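Local coordinates for CoA-binding domain-containing protein (Thermus thermophilus, PDB 1IUK) that probably binds coenzyme A through a single Rossmann-type domain, although its cellular role is not established, at residues Gln4-Arg7 with Ala8-Gln12; Val76-Pro79 with Pro80-Met84; Val98-Gln101 with Ser102-His106; Lys111-Glu115 with Ala116-Val120. One frame throughout, in Å; residues are numbered along the deposited sequence.

Contact 1 of 4, residues Gln4-Arg7 with Ala8-Gln12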
loop_
_atom_site.group_PDB
_atom_site.type_symbol
_atom_site.label_atom_id
_atom_site.label_comp_id
_atom_site.label_asym_id
_atom_site.label_seq_id
_atom_site.Cartn_x
_atom_site.Cartn_y
_atom_site.Cartn_z
ATOM N N GLN A 4 13.974 4.000 13.208
ATOM C CA GLN A 4 14.138 2.807 14.052
ATOM C C GLN A 4 12.833 2.019 14.079
ATOM O O GLN A 4 12.807 0.809 13.846
ATOM C CB GLN A 4 14.505 3.240 15.479
ATOM C CG GLN A 4 15.379 2.269 16.262
ATOM C CD GLN A 4 15.278 2.475 17.780
ATOM O OE1 GLN A 4 14.275 2.996 18.291
ATOM N NE2 GLN A 4 16.321 2.062 18.505
ATOM N N GLU A 5 11.748 2.729 14.375
ATOM C CA GLU A 5 10.425 2.125 14.431
ATOM C C GLU A 5 9.928 1.696 13.054
ATOM O O GLU A 5 9.398 0.594 12.908
ATOM C CB GLU A 5 9.421 3.091 15.053
ATOM C CG GLU A 5 8.019 2.505 15.117
ATOM C CD GLU A 5 7.074 3.333 15.963
ATOM O OE1 GLU A 5 5.855 3.033 15.955
ATOM O OE2 GLU A 5 7.552 4.275 16.633
ATOM N N LEU A 6 10.091 2.556 12.049
ATOM C CA LEU A 6 9.662 2.232 10.695
ATOM C C LEU A 6 10.427 1.013 10.181
ATOM O O LEU A 6 9.882 0.189 9.451
ATOM C CB LEU A 6 9.883 3.423 9.761
ATOM C CG LEU A 6 9.363 3.227 8.333
ATOM C CD1 LEU A 6 7.949 2.669 8.356
ATOM C CD2 LEU A 6 9.402 4.548 7.596
ATOM N N ARG A 7 11.692 0.884 10.567
ATOM C CA ARG A 7 12.468 -0.277 10.141
ATOM C C ARG A 7 11.885 -1.540 10.779
ATOM O O ARG A 7 11.650 -2.546 10.100
ATOM C CB ARG A 7 13.935 -0.119 10.550
ATOM C CG ARG A 7 14.878 -1.095 9.863
ATOM C CD ARG A 7 16.292 -0.993 10.423
ATOM N NE ARG A 7 16.536 0.326 10.993
ATOM C CZ ARG A 7 17.069 1.341 10.324
ATOM N NH1 ARG A 7 17.419 1.188 9.052
ATOM N NH2 ARG A 7 17.229 2.515 10.924
ATOM N N ALA A 8 11.644 -1.480 12.090
ATOM C CA ALA A 8 11.086 -2.622 12.818
ATOM C C ALA A 8 9.758 -3.007 12.187
ATOM O O ALA A 8 9.430 -4.190 12.052
ATOM C CB ALA A 8 10.886 -2.267 14.298
ATOM N N TYR A 9 8.996 -1.997 11.783
ATOM C CA TYR A 9 7.705 -2.235 11.169
ATOM C C TYR A 9 7.808 -2.925 9.799
ATOM O O TYR A 9 7.134 -3.926 9.535
ATOM C CB TYR A 9 6.940 -0.912 11.032
ATOM C CG TYR A 9 5.482 -1.151 10.745
ATOM C CD1 TYR A 9 5.092 -1.716 9.535
ATOM C CD2 TYR A 9 4.506 -0.957 11.727
ATOM C CE1 TYR A 9 3.779 -2.101 9.310
ATOM C CE2 TYR A 9 3.186 -1.339 11.507
ATOM C CZ TYR A 9 2.833 -1.918 10.299
ATOM O OH TYR A 9 1.562 -2.376 10.058
ATOM N N LEU A 10 8.644 -2.389 8.919
ATOM C CA LEU A 10 8.790 -2.967 7.590
ATOM C C LEU A 10 9.423 -4.356 7.600
ATOM O O LEU A 10 9.028 -5.222 6.825
ATOM C CB LEU A 10 9.622 -2.032 6.708
ATOM C CG LEU A 10 8.994 -0.661 6.446
ATOM C CD1 LEU A 10 9.935 0.162 5.587
ATOM C CD2 LEU A 10 7.649 -0.816 5.742
ATOM N N SER A 11 10.399 -4.578 8.480
ATOM C CA SER A 11 11.074 -5.877 8.524
ATOM C C SER A 11 10.184 -6.993 9.047
ATOM O O SER A 11 10.326 -8.150 8.653
ATOM C CB SER A 11 12.364 -5.798 9.359
ATOM O OG SER A 11 12.105 -5.434 10.700
ATOM N N GLN A 12 9.247 -6.641 9.916
ATOM C CA GLN A 12 8.349 -7.628 10.479
ATOM C C GLN A 12 7.145 -7.919 9.567
ATOM O O GLN A 12 6.598 -9.026 9.576
ATOM C CB GLN A 12 7.892 -7.155 11.868
ATOM C CG GLN A 12 7.478 -8.287 12.768
ATOM C CD GLN A 12 6.022 -8.634 12.567
ATOM O OE1 GLN A 12 5.178 -7.743 12.389
ATOM N NE2 GLN A 12 5.713 -9.927 12.579
#

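Contact 2 of 4, residues Val76-Pro79 with Pro80-Met84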
loop_
_atom_site.group_PDB
_atom_site.type_symbol
_atom_site.label_atom_id
_atom_site.label_comp_id
_atom_site.label_asym_id
_atom_site.label_seq_id
_atom_site.Cartn_x
_atom_site.Cartn_y
_atom_site.Cartn_z
ATOM N N VAL A 76 -0.685 2.696 -1.098
ATOM C CA VAL A 76 -1.671 3.413 -1.891
ATOM C C VAL A 76 -1.119 4.240 -3.043
ATOM O O VAL A 76 -0.339 5.176 -2.843
ATOM C CB VAL A 76 -2.517 4.349 -0.972
ATOM C CG1 VAL A 76 -3.669 4.970 -1.757
ATOM C CG2 VAL A 76 -3.058 3.556 0.218
ATOM N N PHE A 77 -1.562 3.901 -4.247
ATOM C CA PHE A 77 -1.146 4.617 -5.443
ATOM C C PHE A 77 -2.294 5.452 -6.023
ATOM O O PHE A 77 -2.097 6.179 -7.004
ATOM C CB PHE A 77 -0.642 3.625 -6.502
ATOM C CG PHE A 77 0.718 3.038 -6.192
ATOM C CD1 PHE A 77 1.884 3.662 -6.645
ATOM C CD2 PHE A 77 0.829 1.871 -5.444
ATOM C CE1 PHE A 77 3.146 3.123 -6.351
ATOM C CE2 PHE A 77 2.085 1.326 -5.145
ATOM C CZ PHE A 77 3.244 1.958 -5.603
ATOM N N ARG A 78 -3.490 5.355 -5.434
ATOM C CA ARG A 78 -4.638 6.128 -5.938
ATOM C C ARG A 78 -4.463 7.604 -5.590
ATOM O O ARG A 78 -3.991 7.938 -4.506
ATOM C CB ARG A 78 -5.940 5.565 -5.382
ATOM C CG ARG A 78 -6.061 4.056 -5.594
ATOM C CD ARG A 78 -7.058 3.676 -6.674
ATOM N NE ARG A 78 -7.076 4.615 -7.782
ATOM C CZ ARG A 78 -8.165 5.253 -8.207
ATOM N NH1 ARG A 78 -9.340 5.057 -7.617
ATOM N NH2 ARG A 78 -8.082 6.091 -9.231
ATOM N N PRO A 79 -4.828 8.510 -6.522
ATOM C CA PRO A 79 -4.704 9.965 -6.347
ATOM C C PRO A 79 -5.548 10.516 -5.230
ATOM O O PRO A 79 -6.531 9.897 -4.859
ATOM C CB PRO A 79 -5.095 10.541 -7.709
ATOM C CG PRO A 79 -5.881 9.479 -8.366
ATOM C CD PRO A 79 -5.427 8.158 -7.819
ATOM N N PRO A 80 -5.180 11.699 -4.689
ATOM C CA PRO A 80 -5.919 12.333 -3.586
ATOM C C PRO A 80 -7.414 12.525 -3.838
ATOM O O PRO A 80 -8.224 12.371 -2.927
ATOM C CB PRO A 80 -5.188 13.660 -3.377
ATOM C CG PRO A 80 -3.822 13.416 -3.915
ATOM C CD PRO A 80 -4.037 12.528 -5.106
ATOM N N SER A 81 -7.778 12.848 -5.074
ATOM C CA SER A 81 -9.182 13.056 -5.419
ATOM C C SER A 81 -10.008 11.761 -5.448
ATOM O O SER A 81 -11.206 11.787 -5.727
ATOM C CB SER A 81 -9.284 13.771 -6.775
ATOM O OG SER A 81 -8.655 13.033 -7.813
ATOM N N ALA A 82 -9.376 10.627 -5.154
ATOM C CA ALA A 82 -10.083 9.345 -5.162
ATOM C C ALA A 82 -10.046 8.675 -3.790
ATOM O O ALA A 82 -10.717 7.676 -3.550
ATOM C CB ALA A 82 -9.444 8.406 -6.209
ATOM N N LEU A 83 -9.266 9.236 -2.886
ATOM C CA LEU A 83 -9.094 8.628 -1.582
ATOM C C LEU A 83 -10.318 8.586 -0.681
ATOM O O LEU A 83 -10.588 7.560 -0.067
ATOM C CB LEU A 83 -7.922 9.302 -0.856
ATOM C CG LEU A 83 -6.552 9.182 -1.555
ATOM C CD1 LEU A 83 -5.478 9.850 -0.711
ATOM C CD2 LEU A 83 -6.216 7.717 -1.778
ATOM N N MET A 84 -11.064 9.682 -0.602
ATOM C CA MET A 84 -12.240 9.698 0.266
ATOM C C MET A 84 -13.264 8.612 -0.068
ATOM O O MET A 84 -13.884 8.048 0.825
ATOM C CB MET A 84 -12.889 11.078 0.242
ATOM C CG MET A 84 -12.167 12.115 1.099
ATOM S SD MET A 84 -11.651 11.576 2.772
ATOM C CE MET A 84 -13.170 11.618 3.671
#

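Contact 3 of 4, residues Val98-Gln101 with Ser102-His106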
loop_
_atom_site.group_PDB
_atom_site.type_symbol
_atom_site.label_atom_id
_atom_site.label_comp_id
_atom_site.label_asym_id
_atom_site.label_seq_id
_atom_site.Cartn_x
_atom_site.Cartn_y
_atom_site.Cartn_z
ATOM N N VAL A 98 -0.856 2.537 6.681
ATOM C CA VAL A 98 -1.260 3.049 5.372
ATOM C C VAL A 98 -0.123 3.902 4.833
ATOM O O VAL A 98 0.352 4.828 5.488
ATOM C CB VAL A 98 -2.559 3.888 5.441
ATOM C CG1 VAL A 98 -2.789 4.623 4.120
ATOM C CG2 VAL A 98 -3.727 2.961 5.724
ATOM N N TRP A 99 0.309 3.564 3.625
ATOM C CA TRP A 99 1.426 4.242 2.972
ATOM C C TRP A 99 0.958 4.962 1.712
ATOM O O TRP A 99 0.630 4.310 0.718
ATOM C CB TRP A 99 2.486 3.192 2.594
ATOM C CG TRP A 99 3.810 3.748 2.138
ATOM C CD1 TRP A 99 4.084 4.361 0.942
ATOM C CD2 TRP A 99 5.029 3.773 2.891
ATOM N NE1 TRP A 99 5.394 4.770 0.911
ATOM C CE2 TRP A 99 5.999 4.424 2.094
ATOM C CE3 TRP A 99 5.398 3.312 4.167
ATOM C CZ2 TRP A 99 7.317 4.626 2.531
ATOM C CZ3 TRP A 99 6.711 3.514 4.602
ATOM C CH2 TRP A 99 7.652 4.168 3.783
ATOM N N LEU A 100 0.918 6.288 1.748
ATOM C CA LEU A 100 0.506 7.039 0.566
ATOM C C LEU A 100 1.747 7.285 -0.289
ATOM O O LEU A 100 2.716 7.907 0.170
ATOM C CB LEU A 100 -0.117 8.374 0.965
ATOM C CG LEU A 100 -1.329 8.280 1.899
ATOM C CD1 LEU A 100 -1.909 9.687 2.095
ATOM C CD2 LEU A 100 -2.375 7.307 1.324
ATOM N N GLN A 101 1.714 6.798 -1.525
ATOM C CA GLN A 101 2.849 6.951 -2.427
ATOM C C GLN A 101 3.152 8.403 -2.820
ATOM O O GLN A 101 2.410 9.321 -2.485
ATOM C CB GLN A 101 2.632 6.077 -3.659
ATOM C CG GLN A 101 2.880 4.598 -3.379
ATOM C CD GLN A 101 4.370 4.273 -3.270
ATOM O OE1 GLN A 101 5.179 4.734 -4.082
ATOM N NE2 GLN A 101 4.734 3.479 -2.271
ATOM N N SER A 102 4.269 8.599 -3.517
ATOM C CA SER A 102 4.707 9.924 -3.953
ATOM C C SER A 102 3.632 10.784 -4.622
ATOM O O SER A 102 2.872 10.311 -5.470
ATOM C CB SER A 102 5.897 9.777 -4.905
ATOM O OG SER A 102 6.979 9.134 -4.252
ATOM N N GLY A 103 3.582 12.053 -4.232
ATOM C CA GLY A 103 2.611 12.975 -4.799
ATOM C C GLY A 103 1.182 12.778 -4.314
ATOM O O GLY A 103 0.240 13.294 -4.920
ATOM N N ILE A 104 1.018 12.037 -3.223
ATOM C CA ILE A 104 -0.303 11.787 -2.695
ATOM C C ILE A 104 -0.449 12.202 -1.233
ATOM O O ILE A 104 0.132 11.584 -0.341
ATOM C CB ILE A 104 -0.686 10.287 -2.835
ATOM C CG1 ILE A 104 -0.708 9.891 -4.321
ATOM C CG2 ILE A 104 -2.055 10.027 -2.195
ATOM C CD1 ILE A 104 -0.661 8.392 -4.571
ATOM N N ARG A 105 -1.225 13.267 -1.010
ATOM C CA ARG A 105 -1.528 13.778 0.329
ATOM C C ARG A 105 -3.024 14.097 0.352
ATOM O O ARG A 105 -3.617 14.439 -0.674
ATOM C CB ARG A 105 -0.754 15.068 0.648
ATOM C CG ARG A 105 0.753 14.923 0.792
ATOM C CD ARG A 105 1.156 13.927 1.870
ATOM N NE ARG A 105 0.556 14.177 3.185
ATOM C CZ ARG A 105 0.935 15.136 4.027
ATOM N NH1 ARG A 105 1.919 15.959 3.702
ATOM N NH2 ARG A 105 0.359 15.251 5.217
ATOM N N HIS A 106 -3.637 13.964 1.517
ATOM C CA HIS A 106 -5.050 14.279 1.666
ATOM C C HIS A 106 -5.385 14.390 3.136
ATOM O O HIS A 106 -5.683 13.393 3.798
ATOM C CB HIS A 106 -5.943 13.227 1.026
ATOM C CG HIS A 106 -7.355 13.689 0.834
ATOM N ND1 HIS A 106 -8.284 13.688 1.853
ATOM C CD2 HIS A 106 -7.988 14.195 -0.252
ATOM C CE1 HIS A 106 -9.427 14.173 1.402
ATOM N NE2 HIS A 106 -9.275 14.487 0.129
#

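Contact 4 of 4, residues Lys111-Glu115 with Ala116-Val120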
loop_
_atom_site.group_PDB
_atom_site.type_symbol
_atom_site.label_atom_id
_atom_site.label_comp_id
_atom_site.label_asym_id
_atom_site.label_seq_id
_atom_site.Cartn_x
_atom_site.Cartn_y
_atom_site.Cartn_z
ATOM N N LYS A 111 -6.361 12.433 8.377
ATOM C CA LYS A 111 -6.886 12.688 9.709
ATOM C C LYS A 111 -7.835 11.571 10.121
ATOM O O LYS A 111 -7.821 11.148 11.272
ATOM C CB LYS A 111 -7.619 14.031 9.762
ATOM C CG LYS A 111 -8.215 14.356 11.139
ATOM C CD LYS A 111 -9.512 15.174 11.029
ATOM C CE LYS A 111 -9.962 15.722 12.386
ATOM N NZ LYS A 111 -8.811 16.179 13.229
ATOM N N ALA A 112 -8.650 11.086 9.187
ATOM C CA ALA A 112 -9.591 10.013 9.504
ATOM C C ALA A 112 -8.873 8.734 9.907
ATOM O O ALA A 112 -9.328 8.005 10.793
ATOM C CB ALA A 112 -10.512 9.737 8.324
ATOM N N LEU A 113 -7.750 8.452 9.251
ATOM C CA LEU A 113 -6.989 7.247 9.573
ATOM C C LEU A 113 -6.330 7.382 10.948
ATOM O O LEU A 113 -6.305 6.429 11.740
ATOM C CB LEU A 113 -5.932 6.983 8.493
ATOM C CG LEU A 113 -6.450 6.444 7.151
ATOM C CD1 LEU A 113 -5.238 6.190 6.226
ATOM C CD2 LEU A 113 -7.260 5.158 7.342
ATOM N N LYS A 114 -5.806 8.571 11.228
ATOM C CA LYS A 114 -5.174 8.836 12.520
ATOM C C LYS A 114 -6.211 8.616 13.629
ATOM O O LYS A 114 -5.984 7.891 14.599
ATOM C CB LYS A 114 -4.670 10.284 12.575
ATOM C CG LYS A 114 -4.355 10.779 13.991
ATOM C CD LYS A 114 -4.301 12.307 14.068
ATOM C CE LYS A 114 -4.824 12.811 15.408
ATOM N NZ LYS A 114 -6.287 13.123 15.359
ATOM N N GLU A 115 -7.364 9.246 13.470
ATOM C CA GLU A 115 -8.418 9.108 14.452
ATOM C C GLU A 115 -8.804 7.639 14.671
ATOM O O GLU A 115 -9.114 7.241 15.794
ATOM C CB GLU A 115 -9.602 9.983 14.036
ATOM C CG GLU A 115 -9.249 11.462 14.177
ATOM C CD GLU A 115 -10.332 12.406 13.698
ATOM O OE1 GLU A 115 -10.451 13.501 14.288
ATOM O OE2 GLU A 115 -11.055 12.064 12.736
ATOM N N ALA A 116 -8.750 6.819 13.626
ATOM C CA ALA A 116 -9.073 5.403 13.777
ATOM C C ALA A 116 -7.904 4.588 14.368
ATOM O O ALA A 116 -7.980 3.361 14.482
ATOM C CB ALA A 116 -9.488 4.819 12.434
ATOM N N GLY A 117 -6.829 5.271 14.751
ATOM C CA GLY A 117 -5.677 4.577 15.304
ATOM C C GLY A 117 -4.837 3.830 14.265
ATOM O O GLY A 117 -4.133 2.873 14.596
ATOM N N ILE A 118 -4.901 4.261 13.009
ATOM C CA ILE A 118 -4.142 3.603 11.945
ATOM C C ILE A 118 -2.952 4.467 11.510
ATOM O O ILE A 118 -3.133 5.588 11.025
ATOM C CB ILE A 118 -5.049 3.314 10.721
ATOM C CG1 ILE A 118 -6.198 2.394 11.143
ATOM C CG2 ILE A 118 -4.223 2.669 9.588
ATOM C CD1 ILE A 118 -7.273 2.192 10.087
ATOM N N PRO A 119 -1.713 3.954 11.688
ATOM C CA PRO A 119 -0.505 4.693 11.310
ATOM C C PRO A 119 -0.494 5.022 9.829
ATOM O O PRO A 119 -0.946 4.234 9.005
ATOM C CB PRO A 119 0.639 3.752 11.684
ATOM C CG PRO A 119 0.059 2.757 12.606
ATOM C CD PRO A 119 -1.392 2.636 12.259
ATOM N N VAL A 120 0.022 6.196 9.507
ATOM C CA VAL A 120 0.102 6.634 8.131
ATOM C C VAL A 120 1.478 7.203 7.802
ATOM O O VAL A 120 2.062 7.938 8.598
ATOM C CB VAL A 120 -0.944 7.738 7.836
ATOM C CG1 VAL A 120 -0.755 8.293 6.431
ATOM C CG2 VAL A 120 -2.341 7.175 7.993
#

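Contact 1 of 4, residues Gln4-Arg7 with Ala8-Gln12
Leu-10 packs on Leu-6 one turn earlier in helix 3-12, and its side chain can be followed outward atom by atom. CB lies 3.5 Å from Leu-6 O, and CG comes closer still, 3.2 Å from Leu-6 O, so the branch point sits over the carbonyl that accepts the Leu-10 backbone N-H. CG also meets Leu-6 CD1 at 4.0 Å, and Leu-10 CD1 reaches on to Leu-6 CG. The two leucines cross at a slant, and their first torsions differ: Leu-6 sets CG opposite its backbone N (chi1 -175°), whereas Leu-10 sets CG opposite its carbonyl carbon (chi1 -63°). Both lean on Leu-133 of helix 126-134, and Leu-10 also touches Ile-73. Replacing Leu-10 by an alanine would probably leave Leu-6 CD1 without this neighbour and open a gap beside Leu-133. On another side of the helix, Arg-7 O is gripped twice, by Ser-11 N at 2.9 Å and by Ser-11 OG at 3.0 Å, the hydroxyl bending back to the preceding turn. Tyr-9 N bonds to Glu-5 O at 2.9 Å, while the Tyr-9 ring extends to Ile-73 and its OH hydrogen-bonds to Asp-72 O. Successive i to i+4 bonds, with two buried leucines on one side and exposed residues on another, are characteristic of an amphipathic alpha-helix, here the N-terminal helix, packed on helix 126-134 and strand 73-76 of the Rossmann-type fold.

Contact 2 of 4, residues Val76-Pro79 with Pro80-Met84
Leu-83 CD2 is the apolar centre of this turn, meeting Val-76 CG1 obliquely at 3.7 Å. Val-76 points CG1 there by holding it opposite its own backbone N (chi1 -173°). The same leucine methyl rests 3.5 Å from Arg-78 O, and Leu-83 CG lies 3.4 Å from Pro-79 O, which places the side chain against the backbone of the bend. A glycine in place of Leu-83 would probably leave Val-76 CG1 without its apolar mate and uncover the inner side of the turn. Farther out, Pro-79 and Pro-80 abut ring to ring, and Pro-79 O accepts the Ala-82 N-H at 3.0 Å, with the donor well above the carbonyl plane. This bond lies at the start of the short, weakly bonded helix 80-83. At the polar edge the Arg-78 chain, bent at chi2 and chi3, brings one face of its guanidinium over Ala-82 CB, with NH1 3.6 Å from that methyl; NH1 also hydrogen-bonds to His-86 NE2. The turn leads from parallel strand 73-76 into a helix, as in beta-alpha units of a Rossmann-type fold, with Val-76 and Arg-78 against Leu-19 of strand 15-19 and Leu-83 against Phe-109 of helix 107-115.

Contact 3 of 4, residues Val98-Gln101 with Ser102-His106
Leu-100, just before a type II beta turn from Gln-101 to Ile-104, packs against the turn's last residue, Ile-104, at the C-terminal end of strand 98-100 in the parallel sheet of this Rossmann-type domain. The hydrogen bond of the turn, from Ile-104 N to Gln-101 O, is weak: 3.1 Å long and bent to 128° at the hydrogen. Gly-103 occupies the third position with the positive phi (74°) that favours glycine and suits this turn type, and its N-H is held by Asp-123.

The apolar contacts lie on the inner side of the loop. Ile-104 CG2 meets Leu-100 CB at 4.1 Å, while the other branch runs back along the turn, bringing CD1 to 4.1 Å from Gln-101 CB. That division follows from chi1 (-62°), which sets CG1 opposite the carbonyl carbon and CG2 opposite the backbone N. Ile-104 CB sits 3.3 Å from Gln-101 O, so the side chain lies beside the carbonyl that closes the turn.

Polar side chains tie the loop to its surroundings. Gln-101, bent at chi2, gives NE2 to Asp-75 of the neighbouring strand. Arg-105 forms a salt bridge with Glu-110, and His-106, the N-cap of helix 107-115, directs ND1 to Phe-109 N. Among the buried polar atoms, Ile-104 O has no hydrogen-bond partner in the model; it faces carbon instead, 3.5 Å from Leu-100 CB and 3.7 Å from Leu-100 CD1.

Contact 4 of 4, residues Lys111-Glu115 with Ala116-Val120
Ile-118 N bonds back to Leu-113 O at 2.9 Å and Gly-117 N to Lys-114 O at 2.8 Å, so that helix 107-115 ends in a Schellman motif with Gly-117 at the positive phi (75°) that favours glycine. One residue earlier, Ala-116 N still makes a helical bond to Ala-112 O. The reversal carries the chain back past Leu-113, whose two methyls meet different partners. CD2 touches Ile-118 CD1 at 4.0 Å, the side chains inclined to one another, and CD1 meets Val-120 CG2 at 3.5 Å, with the side chains about perpendicular. Val-120 CG2 also reaches Leu-113 CB at 3.6 Å, so this one methyl packs against both the base and the end of the leucine. Leu-113 and Ile-118 form the hydrophobic pair that commonly spans a Schellman motif. On the exposed side, Lys-111 NZ and Glu-115 OE1 form a salt bridge of 3.3 Å along the last turn. The cap lies between helix 87-93 and the sheet: Leu-113 packs on Val-90 and Leu-91, Leu-113 and Ile-118 both touch Val-98 of strand 98-100, and Arg-94 NH2 hydrogen-bonds to Ala-116 O before the chain runs on into outermost strand 120-122.

From the N terminus, contact 1 winds the first helix, and the other three follow in series, all four local and none enclosing another. Contact 2 rounds the end of strand 73-76, contact 3 turns the chain from strand 98-100 toward helix 107-115, and contact 4 ends that helix before strand 120-122. Contacts 2 and 3 are joined by sheet pairing, Val-76 N to Trp-99 O and Val-76 O to Gln-101 N. Contacts 3 and 4 meet where Val-98 N pairs with Pro-119 O, completing a beta-alpha-beta crossover. Contact 1 touches contact 3 through Leu-6 and Trp-99, but lies about 25 Å from contact 2, centre to centre.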